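Local structure of putative secreted protein (Streptomyces coelicolor A3, 2QF9) at residues H20-E25 and T121-G126. The protein is of unknown function, a putative secreted protein of the DUF305 family, which is grouped with the ferritin-like proteins. Numbering follows the deposited sequence.
Sequences HQQAVE and TEHHRG
Ala23 and His123 mark the nearest backbone approach of two antiparallel helices, 8-31 and 109-137, with 7.5 Å between Ala23 CA and His123 CA. The two belong to a bundle of four long helices, two hairpins (8-31 with 37-63, 109-137 with 141-167) joined by a long crossover, as in ferritin-like proteins, and the contact is buried near the centre of the chain. It illustrates how a helix pair can be spaced by one flat side chain reaching across to a small residue: His123 spans the interface, while Ala23 presents no more than a methyl.

CG of His123 stands anti to the backbone N (chi1 -155°), which carries the imidazole out from its own helix and onto the turn holding Gln22 and Ala23. The outer atoms of the ring, CD2, NE2 and CE1, do the touching there. Gln22 OE1 lies at the ring edge, close to its plane, 3.2 Å from His123 NE2 and 3.3 Å from His123 CD2. The amide and ring planes are turned 47° apart, so the two flat groups meet at a slant and do not stack. Gln22 CB packs against the same ring nitrogen, 3.8 Å from His123 NE2.

Both groups have further partners: Gln22 OE1 accepts a hydrogen bond from Ala96 N, and the imidazole packs beside the ring of His19, their planes about 30° apart. Met95 touches both Gln22 and His123. An alanine in place of His123 would probably open a gap beside the Ala23 methyl and deprive the His19 ring of its neighbour, leaving Gln22 OE1 with Ala96 N but without the imidazole edge. On the alanine side the approach is oblique to the ring, with Ala23 CB 3.8 Å from His123 CE1.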
# COMPACT_ATOMS: atom_id res chain seq x y z
N HIS A 20 -0.84 -9.23 5.98
CA HIS A 20 -0.56 -7.81 5.78
C HIS A 20 -1.84 -7.04 5.41
O HIS A 20 -2.11 -5.95 5.95
CB HIS A 20 0.49 -7.63 4.68
CG HIS A 20 1.91 -7.69 5.17
ND1 HIS A 20 2.29 -8.41 6.29
CD2 HIS A 20 3.03 -7.12 4.69
CE1 HIS A 20 3.58 -8.25 6.49
NE2 HIS A 20 4.06 -7.49 5.52
N GLN A 21 -2.62 -7.60 4.50
CA GLN A 21 -3.88 -6.99 4.08
C GLN A 21 -4.76 -6.62 5.29
O GLN A 21 -5.36 -5.53 5.33
CB GLN A 21 -4.65 -7.95 3.17
CG GLN A 21 -5.95 -7.38 2.64
CD GLN A 21 -6.63 -8.34 1.68
OE1 GLN A 21 -7.02 -9.45 2.05
NE2 GLN A 21 -6.77 -7.90 0.42
N GLN A 22 -4.87 -7.53 6.26
CA GLN A 22 -5.68 -7.23 7.44
C GLN A 22 -5.09 -6.10 8.30
O GLN A 22 -5.84 -5.28 8.84
CB GLN A 22 -5.93 -8.49 8.26
CG GLN A 22 -7.07 -8.24 9.27
CD GLN A 22 -7.26 -9.37 10.24
OE1 GLN A 22 -6.36 -9.72 11.00
NE2 GLN A 22 -8.46 -9.95 10.21
N ALA A 23 -3.76 -6.07 8.44
CA ALA A 23 -3.12 -4.98 9.20
C ALA A 23 -3.44 -3.62 8.55
O ALA A 23 -3.77 -2.64 9.24
CB ALA A 23 -1.63 -5.16 9.27
N VAL A 24 -3.31 -3.56 7.23
CA VAL A 24 -3.65 -2.36 6.49
C VAL A 24 -5.11 -1.93 6.78
O VAL A 24 -5.37 -0.77 7.10
CB VAL A 24 -3.38 -2.55 4.96
CG1 VAL A 24 -3.85 -1.30 4.18
CG2 VAL A 24 -1.88 -2.85 4.73
N GLU A 25 -6.04 -2.88 6.67
CA GLU A 25 -7.46 -2.62 6.94
C GLU A 25 -7.68 -2.11 8.38
O GLU A 25 -8.40 -1.13 8.59
CB GLU A 25 -8.29 -3.89 6.66
CG GLU A 25 -9.76 -3.81 7.04
CD GLU A 25 -10.58 -2.80 6.22
OE1 GLU A 25 -10.02 -2.07 5.37
OE2 GLU A 25 -11.81 -2.72 6.47
N THR A 121 -0.94 -5.81 18.43
CA THR A 121 0.09 -6.52 19.19
C THR A 121 0.00 -8.03 18.89
O THR A 121 1.01 -8.69 18.54
CB THR A 121 0.01 -6.19 20.71
OG1 THR A 121 0.40 -4.83 20.92
CG2 THR A 121 0.94 -7.11 21.52
N GLU A 122 -1.21 -8.57 18.98
CA GLU A 122 -1.43 -9.98 18.68
C GLU A 122 -1.10 -10.29 17.22
O GLU A 122 -0.49 -11.33 16.90
CB GLU A 122 -2.87 -10.35 19.02
CG GLU A 122 -3.23 -11.80 18.76
CD GLU A 122 -2.41 -12.80 19.57
OE1 GLU A 122 -1.60 -12.42 20.46
OE2 GLU A 122 -2.59 -14.00 19.30
N HIS A 123 -1.50 -9.39 16.34
CA HIS A 123 -1.26 -9.52 14.90
C HIS A 123 0.24 -9.59 14.61
O HIS A 123 0.69 -10.48 13.89
CB HIS A 123 -1.91 -8.35 14.18
CG HIS A 123 -2.26 -8.64 12.75
ND1 HIS A 123 -1.44 -8.31 11.70
CD2 HIS A 123 -3.35 -9.22 12.22
CE1 HIS A 123 -2.02 -8.67 10.57
NE2 HIS A 123 -3.18 -9.23 10.85
N HIS A 124 1.00 -8.66 15.19
CA HIS A 124 2.46 -8.65 15.10
C HIS A 124 3.10 -9.93 15.65
O HIS A 124 4.03 -10.46 15.03
CB HIS A 124 3.04 -7.43 15.83
CG HIS A 124 3.08 -6.18 15.01
ND1 HIS A 124 2.24 -5.95 13.93
CD2 HIS A 124 3.87 -5.08 15.12
CE1 HIS A 124 2.54 -4.77 13.40
NE2 HIS A 124 3.52 -4.22 14.11
N ARG A 125 2.59 -10.42 16.79
CA ARG A 125 3.12 -11.66 17.37
C ARG A 125 3.00 -12.84 16.39
O ARG A 125 3.97 -13.57 16.19
CB ARG A 125 2.49 -11.97 18.72
CG ARG A 125 2.98 -11.05 19.83
CD ARG A 125 2.67 -11.64 21.22
NE ARG A 125 2.78 -10.65 22.30
CZ ARG A 125 3.92 -10.13 22.76
NH1 ARG A 125 5.10 -10.48 22.22
NH2 ARG A 125 3.89 -9.25 23.75
N GLY A 126 1.82 -12.97 15.76
CA GLY A 126 1.56 -14.01 14.76
C GLY A 126 2.49 -13.83 13.56
O GLY A 126 3.05 -14.80 13.04